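Protein HI_1472 (Haemophilus influenzae, PDB 3PSH) binds molybdate and tungstate in the periplasm and serves the low-affinity MolBCA ABC transporter that imports molybdate. Local coordinates at residues 29-32 with 33-37; 217-220 with 221-225; 291-294 with 295-299; 305-308 with 309-313. All blocks are in the same frame, centred on the assembly; numbering follows the deposited sequence.

Contact 1. Residues 29-32 with 33-37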
ATOM      1  N   LEU A  29      -1.373   5.883  -7.613  1.00 10.77           N
ATOM      2  CA  LEU A  29      -2.612   6.619  -7.755  1.00 10.74           C
ATOM      3  C   LEU A  29      -3.000   7.233  -6.403  1.00 11.59           C
ATOM      4  O   LEU A  29      -3.358   8.379  -6.361  1.00 13.83           O
ATOM      5  CB  LEU A  29      -3.727   5.696  -8.364  1.00 12.23           C
ATOM      6  CG  LEU A  29      -5.083   6.369  -8.651  1.00 13.65           C
ATOM      7  CD1 LEU A  29      -4.854   7.747  -9.429  1.00 16.51           C
ATOM      8  CD2 LEU A  29      -5.850   5.372  -9.500  1.00 14.90           C
ATOM      9  N   ASN A  30      -2.950   6.442  -5.315  1.00 10.32           N
ATOM     10  CA  ASN A  30      -3.413   6.908  -4.001  1.00 12.19           C
ATOM     11  C   ASN A  30      -2.444   8.044  -3.574  1.00 12.30           C
ATOM     12  O   ASN A  30      -2.885   9.014  -3.033  1.00 12.93           O
ATOM     13  CB  ASN A  30      -3.373   5.689  -3.044  1.00 11.20           C
ATOM     14  CG  ASN A  30      -3.755   6.067  -1.625  1.00 12.72           C
ATOM     15  OD1 ASN A  30      -4.631   6.949  -1.412  1.00 11.55           O
ATOM     16  ND2 ASN A  30      -3.146   5.372  -0.666  1.00 12.99           N
ATOM     17  N   ILE A  31      -1.156   7.859  -3.799  1.00 11.00           N
ATOM     18  CA  ILE A  31      -0.199   8.995  -3.527  1.00 12.12           C
ATOM     19  C   ILE A  31      -0.586  10.259  -4.289  1.00 13.88           C
ATOM     20  O   ILE A  31      -0.620  11.356  -3.700  1.00 13.80           O
ATOM     21  CB  ILE A  31       1.292   8.543  -3.674  1.00 11.71           C
ATOM     22  CG1 ILE A  31       1.665   7.465  -2.610  1.00 13.33           C
ATOM     23  CG2 ILE A  31       2.252   9.844  -3.734  1.00 12.79           C
ATOM     24  CD1 ILE A  31       2.895   6.711  -2.914  1.00 15.15           C
ATOM     25  N   ALA A  32      -0.828  10.111  -5.592  1.00 13.24           N
ATOM     26  CA  ALA A  32      -1.160  11.287  -6.425  1.00 12.48           C
ATOM     27  C   ALA A  32      -2.416  11.950  -5.939  1.00 14.49           C
ATOM     28  O   ALA A  32      -2.496  13.216  -5.980  1.00 14.30           O
ATOM     29  CB  ALA A  32      -1.372  10.915  -7.914  1.00 12.18           C
ATOM     30  N   VAL A  33      -3.388  11.152  -5.447  1.00 13.42           N
ATOM     31  CA  VAL A  33      -4.598  11.752  -4.934  1.00 14.48           C
ATOM     32  C   VAL A  33      -4.197  12.602  -3.718  1.00 14.55           C
ATOM     33  O   VAL A  33      -4.723  13.721  -3.473  1.00 13.27           O
ATOM     34  CB  VAL A  33      -5.657  10.630  -4.567  1.00 13.07           C
ATOM     35  CG1 VAL A  33      -6.784  11.211  -3.664  1.00 16.94           C
ATOM     36  CG2 VAL A  33      -6.195   9.980  -5.841  1.00 14.46           C
ATOM     37  N   GLN A  34      -3.288  12.072  -2.918  1.00 13.08           N
ATOM     38  CA  GLN A  34      -2.929  12.796  -1.677  1.00 14.57           C
ATOM     39  C   GLN A  34      -1.998  13.984  -1.918  1.00 14.85           C
ATOM     40  O   GLN A  34      -1.637  14.741  -1.015  1.00 15.12           O
ATOM     41  CB  GLN A  34      -2.339  11.875  -0.589  1.00 13.68           C
ATOM     42  CG  GLN A  34      -3.400  10.802  -0.179  1.00 17.77           C
ATOM     43  CD  GLN A  34      -2.777   9.820   0.827  1.00 12.08           C
ATOM     44  OE1 GLN A  34      -2.402  10.235   1.949  1.00 13.06           O
ATOM     45  NE2 GLN A  34      -2.593   8.550   0.401  1.00 15.15           N
ATOM     46  N   LEU A  35      -1.404  14.017  -3.107  1.00 13.94           N
ATOM     47  CA  LEU A  35      -0.619  15.177  -3.579  1.00 15.09           C
ATOM     48  C   LEU A  35      -1.542  16.188  -4.303  1.00 14.87           C
ATOM     49  O   LEU A  35      -1.022  17.265  -4.740  1.00 15.79           O
ATOM     50  CB  LEU A  35       0.454  14.669  -4.558  1.00 14.40           C
ATOM     51  CG  LEU A  35       1.573  13.867  -3.960  1.00 15.69           C
ATOM     52  CD1 LEU A  35       2.484  13.499  -5.124  1.00 13.71           C
ATOM     53  CD2 LEU A  35       2.378  14.629  -2.809  1.00 14.24           C
ATOM     54  N   ASP A  36      -2.857  15.917  -4.366  1.00 14.15           N
ATOM     55  CA  ASP A  36      -3.893  16.801  -5.046  1.00 14.03           C
ATOM     56  C   ASP A  36      -3.418  16.951  -6.503  1.00 14.03           C
ATOM     57  O   ASP A  36      -3.482  18.075  -7.051  1.00 17.65           O
ATOM     58  CB  ASP A  36      -3.969  18.253  -4.476  1.00 16.11           C
ATOM     59  CG  ASP A  36      -5.352  18.930  -4.713  1.00 20.57           C
ATOM     60  OD1 ASP A  36      -6.292  18.295  -5.248  1.00 22.98           O
ATOM     61  OD2 ASP A  36      -5.446  20.156  -4.379  1.00 28.20           O
ATOM     62  N   ALA A  37      -3.060  15.819  -7.144  1.00 14.43           N
ATOM     63  CA  ALA A  37      -2.503  15.813  -8.536  1.00 15.05           C
ATOM     64  C   ALA A  37      -3.465  15.250  -9.577  1.00 13.33           C
ATOM     65  O   ALA A  37      -3.117  15.151 -10.766  1.00 12.87           O
ATOM     66  CB  ALA A  37      -1.114  15.008  -8.614  1.00 12.10           C
TER
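The carbonyl oxygen of Ala32 takes the long return bond from Ala37 N, 2.9 Å, where the chain leaves helix 26-34 through a Schellman motif. Asp36, with positive phi (57°), turns the chain, and its N makes the second bond, to Val33 O at 3.0 Å. Ala37 CB thereby comes to 4.2 Å from Ala32 CB, a small apolar contact. One turn back, Val33 N donates to Leu29 O at 2.9 Å, and Val33 CG2, beside its own N (chi1 164° for CG1), rests against the same oxygen. Gln34 folds back over the turn: its NE2 makes weak bonds to Asn30 OD1, 3.2 Å, and Asn30 O, 3.5 Å, with the two amide planes 37° apart. Tyr56 and Tyr319 bond Asn30 OD1, and Tyr314 bonds Gln34 OE1. Ile31 and Leu35 lie side by side, CG2 of Ile31 3.9 Å from CD1 of Leu35, and both touch Ile147 of helix 132-151. The helix, in the beta-alpha-beta unit of strands 21-24 and 41-44, starts at molybdate-binding His26. The two buried amides share Glu284, whose OE1 accepts from Gln34 NE2 and OE2 from Asn30 ND2, so neither depends on the weak bond between them.

Contact 2. Residues 217-220 with 221-225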
ATOM      1  N   ALA A 217       7.809 -16.074   8.267  1.00 21.93           N
ATOM      2  CA  ALA A 217       8.943 -17.005   8.362  1.00 23.35           C
ATOM      3  C   ALA A 217       9.055 -18.098   7.284  1.00 22.50           C
ATOM      4  O   ALA A 217      10.174 -18.676   7.109  1.00 23.69           O
ATOM      5  CB  ALA A 217       8.923 -17.658   9.715  1.00 21.82           C
ATOM      6  N   THR A 218       7.932 -18.461   6.641  1.00 22.16           N
ATOM      7  CA  THR A 218       7.830 -19.667   5.772  1.00 21.73           C
ATOM      8  C   THR A 218       7.265 -19.335   4.350  1.00 23.05           C
ATOM      9  O   THR A 218       7.506 -20.068   3.400  1.00 22.20           O
ATOM     10  CB  THR A 218       7.085 -20.925   6.434  1.00 23.37           C
ATOM     11  OG1 THR A 218       5.686 -20.671   6.576  1.00 23.28           O
ATOM     12  CG2 THR A 218       7.640 -21.346   7.833  1.00 27.29           C
ATOM     13  N   ILE A 219       6.578 -18.197   4.241  1.00 19.92           N
ATOM     14  CA  ILE A 219       6.032 -17.711   2.973  1.00 19.67           C
ATOM     15  C   ILE A 219       6.795 -16.526   2.488  1.00 19.27           C
ATOM     16  O   ILE A 219       7.162 -15.629   3.209  1.00 18.17           O
ATOM     17  CB  ILE A 219       4.474 -17.390   3.063  1.00 19.44           C
ATOM     18  CG1 ILE A 219       3.669 -18.537   3.707  1.00 16.85           C
ATOM     19  CG2 ILE A 219       3.875 -17.160   1.637  1.00 17.93           C
ATOM     20  CD1 ILE A 219       3.833 -19.925   2.985  1.00 20.71           C
ATOM     21  N   LYS A 220       7.039 -16.527   1.168  1.00 18.56           N
ATOM     22  CA  LYS A 220       7.678 -15.381   0.522  1.00 19.37           C
ATOM     23  C   LYS A 220       6.680 -14.526  -0.246  1.00 19.52           C
ATOM     24  O   LYS A 220       6.072 -14.969  -1.256  1.00 19.15           O
ATOM     25  CB  LYS A 220       8.754 -15.930  -0.434  1.00 19.97           C
ATOM     26  CG  LYS A 220       9.663 -14.806  -1.007  1.00 19.32           C
ATOM     27  CD  LYS A 220      10.374 -15.394  -2.296  1.00 23.42           C
ATOM     28  CE  LYS A 220      11.416 -14.371  -2.763  1.00 26.28           C
ATOM     29  NZ  LYS A 220      12.351 -14.858  -3.784  1.00 25.23           N
ATOM     30  N   GLY A 221       6.495 -13.284   0.252  1.00 17.36           N
ATOM     31  CA  GLY A 221       5.600 -12.359  -0.426  1.00 17.36           C
ATOM     32  C   GLY A 221       4.188 -12.854  -0.570  1.00 19.20           C
ATOM     33  O   GLY A 221       3.607 -13.458   0.371  1.00 18.95           O
ATOM     34  N   PHE A 222       3.517 -12.490  -1.650  1.00 16.89           N
ATOM     35  CA  PHE A 222       2.084 -12.664  -1.650  1.00 16.95           C
ATOM     36  C   PHE A 222       1.807 -14.037  -2.260  1.00 19.29           C
ATOM     37  O   PHE A 222       2.189 -14.331  -3.410  1.00 18.98           O
ATOM     38  CB  PHE A 222       1.340 -11.541  -2.396  1.00 17.69           C
ATOM     39  CG  PHE A 222      -0.180 -11.778  -2.414  1.00 18.95           C
ATOM     40  CD1 PHE A 222      -0.974 -11.549  -1.264  1.00 20.71           C
ATOM     41  CD2 PHE A 222      -0.749 -12.501  -3.511  1.00 26.66           C
ATOM     42  CE1 PHE A 222      -2.307 -11.874  -1.236  1.00 26.10           C
ATOM     43  CE2 PHE A 222      -2.092 -12.826  -3.487  1.00 22.57           C
ATOM     44  CZ  PHE A 222      -2.879 -12.523  -2.359  1.00 25.48           C
ATOM     45  N   LYS A 223       1.196 -14.956  -1.479  1.00 19.84           N
ATOM     46  CA  LYS A 223       0.987 -16.343  -1.965  1.00 19.79           C
ATOM     47  C   LYS A 223      -0.359 -16.909  -1.542  1.00 20.40           C
ATOM     48  O   LYS A 223      -0.902 -16.450  -0.511  1.00 19.11           O
ATOM     49  CB  LYS A 223       2.082 -17.309  -1.483  1.00 18.23           C
ATOM     50  CG  LYS A 223       3.499 -17.010  -2.010  1.00 18.06           C
ATOM     51  CD  LYS A 223       3.618 -17.288  -3.504  1.00 20.15           C
ATOM     52  CE  LYS A 223       4.913 -16.638  -4.057  1.00 23.94           C
ATOM     53  NZ  LYS A 223       6.228 -16.877  -3.378  1.00 24.17           N
ATOM     54  N   GLN A 224      -0.873 -17.901  -2.287  1.00 23.28           N
ATOM     55  CA  GLN A 224      -1.985 -18.738  -1.801  1.00 23.82           C
ATOM     56  C   GLN A 224      -1.415 -19.819  -0.916  1.00 24.06           C
ATOM     57  O   GLN A 224      -0.413 -20.483  -1.292  1.00 22.03           O
ATOM     58  CB  GLN A 224      -2.727 -19.430  -2.964  1.00 25.83           C
ATOM     59  CG  GLN A 224      -4.031 -20.156  -2.485  1.00 24.89           C
ATOM     60  CD  GLN A 224      -4.941 -20.646  -3.610  1.00 26.27           C
ATOM     61  OE1 GLN A 224      -4.505 -21.421  -4.464  1.00 30.41           O
ATOM     62  NE2 GLN A 224      -6.206 -20.207  -3.602  1.00 27.21           N
ATOM     63  N   VAL A 225      -2.005 -19.956   0.280  1.00 23.15           N
ATOM     64  CA  VAL A 225      -1.550 -20.965   1.253  1.00 23.47           C
ATOM     65  C   VAL A 225      -2.687 -21.976   1.400  1.00 22.45           C
ATOM     66  O   VAL A 225      -3.802 -21.769   0.858  1.00 25.67           O
ATOM     67  CB  VAL A 225      -1.139 -20.252   2.582  1.00 22.12           C
ATOM     68  CG1 VAL A 225      -0.038 -19.131   2.215  1.00 24.37           C
ATOM     69  CG2 VAL A 225      -2.289 -19.554   3.259  1.00 19.87           C
TER
HETATM   70  O   HOH W   1       6.450 -18.860  -0.655  1.00 22.75           O
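From Ile219 to Val225 the backbone bends sharply at Gly221 and enters strand 222-224, which pairs antiparallel with strand 194-196 in a two-stranded ribbon. Gly221 has phi 58° and psi -147°, and with this bend the extended residues Ile219 and Lys220 come to lie across from Lys223 and Val225. Backbone bonds from Ile219 and Gly221 to Ser198 and from Lys223 to Thr195 tie both limbs to strand 194-196 and the residues just after it. Inside the bend, Ile219 faces the strand: its CG2 lies 3.6 Å from Lys223 CB, while the tip CD1 reaches Val225 CG1 at 4.0 Å. Ile219 also touches Trp233 of helix 227-233. Lys223 is bent twice, at chi2 (-69°) and chi4, which curls the ammonium group back toward the Lys220 carbonyl. Phe222 points to the other side of the strand, where its ring meets that of Tyr196, a molybdate-binding residue, in an edge-to-face stack. Water 1 links the two lysines, accepting from Lys220 N at 3.0 Å and weakly from Lys223 NZ. The curled chain ends in a bond of 2.9 Å from Lys223 NZ to a lone pair of Lys220 O, in the carbonyl plane.

Contact 3. Residues 291-294 with 295-299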
ATOM      1  N   VAL A 291      -0.956   3.166  14.151  1.00 14.30           N
ATOM      2  CA  VAL A 291      -1.491   3.693  15.457  1.00 14.35           C
ATOM      3  C   VAL A 291      -2.842   2.947  15.715  1.00 15.21           C
ATOM      4  O   VAL A 291      -3.065   2.438  16.845  1.00 13.44           O
ATOM      5  CB  VAL A 291      -1.669   5.236  15.475  1.00 13.67           C
ATOM      6  CG1 VAL A 291      -2.270   5.689  16.820  1.00 16.81           C
ATOM      7  CG2 VAL A 291      -0.294   5.950  15.203  1.00 14.62           C
ATOM      8  N   TRP A 292      -3.739   2.828  14.701  1.00 13.65           N
ATOM      9  CA  TRP A 292      -4.928   1.981  14.921  1.00 12.99           C
ATOM     10  C   TRP A 292      -4.630   0.581  15.429  1.00 11.75           C
ATOM     11  O   TRP A 292      -5.282   0.115  16.432  1.00 13.80           O
ATOM     12  CB  TRP A 292      -5.761   1.908  13.640  1.00 13.96           C
ATOM     13  CG  TRP A 292      -7.031   1.069  13.850  1.00 14.84           C
ATOM     14  CD1 TRP A 292      -8.245   1.541  14.222  1.00 14.25           C
ATOM     15  CD2 TRP A 292      -7.202  -0.313  13.557  1.00 16.99           C
ATOM     16  NE1 TRP A 292      -9.170   0.525  14.277  1.00 12.33           N
ATOM     17  CE2 TRP A 292      -8.557  -0.647  13.875  1.00 12.71           C
ATOM     18  CE3 TRP A 292      -6.311  -1.354  13.128  1.00 12.64           C
ATOM     19  CZ2 TRP A 292      -9.037  -1.986  13.758  1.00 16.03           C
ATOM     20  CZ3 TRP A 292      -6.798  -2.718  13.040  1.00 12.78           C
ATOM     21  CH2 TRP A 292      -8.167  -2.986  13.340  1.00 18.62           C
ATOM     22  N   LEU A 293      -3.654  -0.110  14.783  1.00 12.73           N
ATOM     23  CA  LEU A 293      -3.444  -1.491  15.166  1.00 11.83           C
ATOM     24  C   LEU A 293      -2.814  -1.503  16.603  1.00 11.22           C
ATOM     25  O   LEU A 293      -3.134  -2.396  17.426  1.00 14.23           O
ATOM     26  CB  LEU A 293      -2.510  -2.201  14.140  1.00 12.48           C
ATOM     27  CG  LEU A 293      -2.206  -3.664  14.406  1.00 11.88           C
ATOM     28  CD1 LEU A 293      -3.494  -4.514  14.444  1.00 15.98           C
ATOM     29  CD2 LEU A 293      -1.270  -4.138  13.264  1.00 16.28           C
ATOM     30  N   ALA A 294      -1.919  -0.536  16.874  1.00 14.09           N
ATOM     31  CA  ALA A 294      -1.253  -0.487  18.209  1.00 12.81           C
ATOM     32  C   ALA A 294      -2.356  -0.297  19.248  1.00 14.30           C
ATOM     33  O   ALA A 294      -2.343  -0.977  20.272  1.00 13.83           O
ATOM     34  CB  ALA A 294      -0.264   0.632  18.283  1.00 13.72           C
ATOM     35  N   LYS A 295      -3.328   0.611  19.003  1.00 12.85           N
ATOM     36  CA  LYS A 295      -4.350   0.908  19.995  1.00 14.40           C
ATOM     37  C   LYS A 295      -5.313  -0.271  20.153  1.00 12.43           C
ATOM     38  O   LYS A 295      -5.914  -0.482  21.238  1.00 13.42           O
ATOM     39  CB  LYS A 295      -5.187   2.173  19.631  1.00 16.00           C
ATOM     40  CG  LYS A 295      -4.562   3.461  19.640  1.00 17.37           C
ATOM     41  CD  LYS A 295      -5.607   4.648  19.374  1.00 17.14           C
ATOM     42  CE  LYS A 295      -6.901   4.783  20.307  1.00 20.10           C
ATOM     43  NZ  LYS A 295      -6.584   5.424  21.638  1.00 21.10           N
ATOM     44  N   ALA A 296      -5.560  -0.983  19.047  1.00 10.92           N
ATOM     45  CA  ALA A 296      -6.432  -2.127  19.071  1.00 12.52           C
ATOM     46  C   ALA A 296      -5.822  -3.222  19.965  1.00 14.43           C
ATOM     47  O   ALA A 296      -6.534  -3.953  20.644  1.00 16.09           O
ATOM     48  CB  ALA A 296      -6.705  -2.648  17.594  1.00 16.68           C
ATOM     49  N   LEU A 297      -4.517  -3.394  19.895  1.00 13.07           N
ATOM     50  CA  LEU A 297      -3.865  -4.559  20.514  1.00 13.34           C
ATOM     51  C   LEU A 297      -3.334  -4.129  21.923  1.00 13.80           C
ATOM     52  O   LEU A 297      -3.212  -5.042  22.779  1.00 15.23           O
ATOM     53  CB  LEU A 297      -2.618  -5.024  19.730  1.00 11.56           C
ATOM     54  CG  LEU A 297      -2.904  -5.472  18.287  1.00 11.46           C
ATOM     55  CD1 LEU A 297      -1.532  -5.883  17.665  1.00 14.91           C
ATOM     56  CD2 LEU A 297      -3.968  -6.597  18.240  1.00 15.15           C
ATOM     57  N   TYR A 298      -3.000  -2.819  22.122  1.00 12.66           N
ATOM     58  CA  TYR A 298      -2.549  -2.331  23.452  1.00 13.41           C
ATOM     59  C   TYR A 298      -3.326  -1.150  23.841  1.00 13.62           C
ATOM     60  O   TYR A 298      -2.763  -0.084  24.068  1.00 13.43           O
ATOM     61  CB  TYR A 298      -1.056  -1.984  23.440  1.00 10.97           C
ATOM     62  CG  TYR A 298      -0.153  -3.155  22.979  1.00 11.29           C
ATOM     63  CD1 TYR A 298       0.476  -4.013  23.924  1.00 11.24           C
ATOM     64  CD2 TYR A 298       0.015  -3.434  21.599  1.00 12.75           C
ATOM     65  CE1 TYR A 298       1.287  -5.080  23.456  1.00 12.63           C
ATOM     66  CE2 TYR A 298       0.833  -4.475  21.171  1.00 11.86           C
ATOM     67  CZ  TYR A 298       1.445  -5.339  22.125  1.00 12.36           C
ATOM     68  OH  TYR A 298       2.238  -6.445  21.837  1.00 16.48           O
ATOM     69  N   PRO A 299      -4.681  -1.323  24.003  1.00 15.36           N
ATOM     70  CA  PRO A 299      -5.498  -0.091  24.279  1.00 15.77           C
ATOM     71  C   PRO A 299      -5.047   0.693  25.547  1.00 14.61           C
ATOM     72  O   PRO A 299      -5.099   1.917  25.555  1.00 15.07           O
ATOM     73  CB  PRO A 299      -6.880  -0.634  24.478  1.00 15.19           C
ATOM     74  CG  PRO A 299      -6.672  -2.190  24.887  1.00 15.08           C
ATOM     75  CD  PRO A 299      -5.494  -2.551  23.956  1.00 15.67           C
TER
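The first torsions of two leucines one turn apart bring them together near the end of helix 283-297: Leu293 has CG anti to its N (chi1 -180°) and turns CD1 toward Leu297, whose CG, beside its N (chi1 -61°), leans back. The result is a contact of 4.0 Å between Leu293 CG and Leu297 CD1, with Leu297 CG also lying 3.2 Å from Leu293 O. The backbone holds the turn through i to i+4 bonds. Lys295 N reaches Val291 O at 2.8 Å, and Ala296 N reaches Trp292 O at the same distance, 2.8 Å. The last bond, from Tyr298 N to Ala294 O, is 2.7 Å with an N-H...O angle of 151°; Leu297 N adds a weak one to this oxygen. Ala294 O also sits at the edge of the Tyr298 ring, in its plane, 3.7 Å from CD2, while the hydroxyl at the far end of the ring bonds Gly210 O. Tyr298 leaves helical geometry, and Pro299 follows. Lys295 bends at chi3 and chi4 to place NZ on Phe302 O and Val305 O. Ala294 and Tyr298 pack on helix 168-175, whereas Val291, Trp292 and Lys295 meet Leu307 of helix 307-319.

Contact 4. Residues 305-308 with 309-313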
ATOM      1  N   VAL A 305      -4.120   8.883  23.192  1.00 18.15           N
ATOM      2  CA  VAL A 305      -3.902   9.124  21.722  1.00 19.30           C
ATOM      3  C   VAL A 305      -5.254   9.215  21.057  1.00 17.82           C
ATOM      4  O   VAL A 305      -5.962   8.218  20.934  1.00 21.32           O
ATOM      5  CB  VAL A 305      -3.065   7.979  21.120  1.00 19.83           C
ATOM      6  CG1 VAL A 305      -2.948   8.144  19.623  1.00 22.72           C
ATOM      7  CG2 VAL A 305      -1.654   8.039  21.774  1.00 21.68           C
ATOM      8  N   ASP A 306      -5.615  10.431  20.642  1.00 19.15           N
ATOM      9  CA  ASP A 306      -6.935  10.721  20.055  1.00 19.22           C
ATOM     10  C   ASP A 306      -6.870  10.326  18.554  1.00 15.97           C
ATOM     11  O   ASP A 306      -6.486  11.140  17.702  1.00 18.95           O
ATOM     12  CB  ASP A 306      -7.301  12.195  20.180  1.00 20.09           C
ATOM     13  CG  ASP A 306      -8.691  12.509  19.596  1.00 22.75           C
ATOM     14  OD1 ASP A 306      -9.353  11.661  18.881  1.00 24.91           O
ATOM     15  OD2 ASP A 306      -9.178  13.620  19.933  1.00 30.93           O
ATOM     16  N   LEU A 307      -7.009   9.058  18.263  1.00 17.83           N
ATOM     17  CA  LEU A 307      -6.839   8.633  16.827  1.00 18.47           C
ATOM     18  C   LEU A 307      -7.905   9.273  15.914  1.00 18.88           C
ATOM     19  O   LEU A 307      -7.654   9.564  14.728  1.00 18.04           O
ATOM     20  CB  LEU A 307      -6.883   7.083  16.749  1.00 19.70           C
ATOM     21  CG  LEU A 307      -6.699   6.551  15.312  1.00 19.61           C
ATOM     22  CD1 LEU A 307      -5.420   7.053  14.736  1.00 20.56           C
ATOM     23  CD2 LEU A 307      -6.652   5.107  15.270  1.00 24.21           C
ATOM     24  N   ASP A 308      -9.116   9.475  16.418  1.00 19.33           N
ATOM     25  CA  ASP A 308     -10.181  10.062  15.563  1.00 21.48           C
ATOM     26  C   ASP A 308      -9.705  11.393  15.019  1.00 18.39           C
ATOM     27  O   ASP A 308      -9.975  11.760  13.823  1.00 19.57           O
ATOM     28  CB  ASP A 308     -11.482  10.288  16.376  1.00 20.92           C
ATOM     29  CG  ASP A 308     -12.214   9.007  16.642  1.00 28.44           C
ATOM     30  OD1 ASP A 308     -11.968   7.985  15.953  1.00 25.36           O
ATOM     31  OD2 ASP A 308     -12.992   8.989  17.624  1.00 31.43           O
ATOM     32  N   LYS A 309      -9.053  12.199  15.870  1.00 18.60           N
ATOM     33  CA  LYS A 309      -8.591  13.571  15.475  1.00 21.07           C
ATOM     34  C   LYS A 309      -7.407  13.437  14.534  1.00 20.54           C
ATOM     35  O   LYS A 309      -7.217  14.243  13.582  1.00 21.59           O
ATOM     36  CB  LYS A 309      -8.227  14.415  16.726  1.00 21.76           C
ATOM     37  CG  LYS A 309      -7.565  15.770  16.541  1.00 26.42           C
ATOM     38  CD  LYS A 309      -7.609  16.599  17.883  1.00 31.12           C
ATOM     39  CE  LYS A 309      -6.979  18.017  17.717  1.00 37.06           C
ATOM     40  NZ  LYS A 309      -5.684  17.981  16.946  1.00 36.72           N
ATOM     41  N   MET A 310      -6.557  12.446  14.832  1.00 21.00           N
ATOM     42  CA  MET A 310      -5.371  12.272  14.026  1.00 19.70           C
ATOM     43  C   MET A 310      -5.909  11.979  12.617  1.00 18.64           C
ATOM     44  O   MET A 310      -5.387  12.517  11.601  1.00 18.28           O
ATOM     45  CB  MET A 310      -4.499  11.130  14.539  1.00 18.48           C
ATOM     46  CG  MET A 310      -3.552  11.580  15.613  1.00 24.64           C
ATOM     47  SD  MET A 310      -2.644  10.017  16.058  1.00 29.00           S
ATOM     48  CE  MET A 310      -1.550  10.729  17.341  1.00 35.91           C
ATOM     49  N   VAL A 311      -6.913  11.107  12.533  1.00 17.78           N
ATOM     50  CA  VAL A 311      -7.435  10.673  11.205  1.00 17.94           C
ATOM     51  C   VAL A 311      -8.141  11.801  10.462  1.00 19.31           C
ATOM     52  O   VAL A 311      -7.924  12.026   9.223  1.00 17.21           O
ATOM     53  CB  VAL A 311      -8.402   9.472  11.381  1.00 16.91           C
ATOM     54  CG1 VAL A 311      -9.146   9.177  10.019  1.00 17.25           C
ATOM     55  CG2 VAL A 311      -7.718   8.211  11.898  1.00 18.01           C
ATOM     56  N   ASN A 312      -8.930  12.550  11.229  1.00 19.02           N
ATOM     57  CA  ASN A 312      -9.598  13.725  10.643  1.00 21.41           C
ATOM     58  C   ASN A 312      -8.624  14.768  10.070  1.00 21.19           C
ATOM     59  O   ASN A 312      -8.813  15.202   8.894  1.00 20.35           O
ATOM     60  CB  ASN A 312     -10.491  14.448  11.624  1.00 23.99           C
ATOM     61  CG  ASN A 312     -11.264  15.586  10.932  1.00 30.15           C
ATOM     62  OD1 ASN A 312     -12.066  15.311  10.011  1.00 35.78           O
ATOM     63  ND2 ASN A 312     -10.992  16.855  11.317  1.00 31.94           N
ATOM     64  N   ASP A 313      -7.599  15.135  10.854  1.00 19.08           N
ATOM     65  CA  ASP A 313      -6.636  16.152  10.451  1.00 18.57           C
ATOM     66  C   ASP A 313      -5.913  15.698   9.113  1.00 16.54           C
ATOM     67  O   ASP A 313      -5.684  16.479   8.189  1.00 18.66           O
ATOM     68  CB  ASP A 313      -5.555  16.368  11.536  1.00 20.23           C
ATOM     69  CG  ASP A 313      -6.102  17.079  12.777  1.00 20.76           C
ATOM     70  OD1 ASP A 313      -7.188  17.679  12.637  1.00 26.02           O
ATOM     71  OD2 ASP A 313      -5.440  16.907  13.855  1.00 22.55           O
TER
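An N-cap opens helix 307-319, the last helix of this periplasmic binding protein: Asp306 stands just before the first turn and its carboxylate accepts from Lys309 N. The bond from Lys309 N to Asp306 OD1 measures 3.1 Å with an N-H...O angle of 153°, and the donor comes from above the carboxylate plane, 67° out of it. With CG anti to its backbone N (chi1 -179°), the Asp306 side chain swings forward over the start of the helix, where OD2 also lies against Lys309 CB. A negative group at this end probably interacts favourably with the helix dipole. The carbonyl of Asp306 receives Met310 N at 3.2 Å and, weakly, Lys309 N. From there the regular pattern runs on, Val311 N bonding Leu307 O at 2.8 Å and Asn312 N bonding Asp308 O. Lys309 turns away from the capping carboxylate: its chain is bent at chi4, and NZ makes a salt bridge of 3.3 Å with Asp313 OD2, one turn further on, its hydrogen bond weak. The buried side of the turn is apolar. Leu307 CD1 lies 3.8 Å from Val311 CG2, the two side chains sharing Tyr274 as a neighbour, and Leu307 also packs on Val291, Trp292 and Lys295 of helix 283-297. Val305, ahead of the cap, touches Leu170 and Arg174 of helix 168-175. Met310, extended beyond CG, reaches back to the level of the first helical residue and brings its terminal methyl CE to 3.7 Å from Val305 CG1.

Overall arrangement
The four contacts trace one principle, the local closing of a chain turn, in different settings. Contacts 1 and 2 both lie near the molybdate, on opposite sides of the chain's centre and with their own centres 30 Å apart. Contact 1 is buried, and its amides rely on partners from other elements; contact 2, partly exposed, uses a lysine and water where contact 1 uses amides. Contacts 3 and 4 lie on neighbouring helices, away from the annotated sites, and touch directly. Contact 3 ends its helix while contact 4 starts the next; contact 4 has its exposed aspartates and lysine on the surface, while the lysine of contact 3 ties the two helices together.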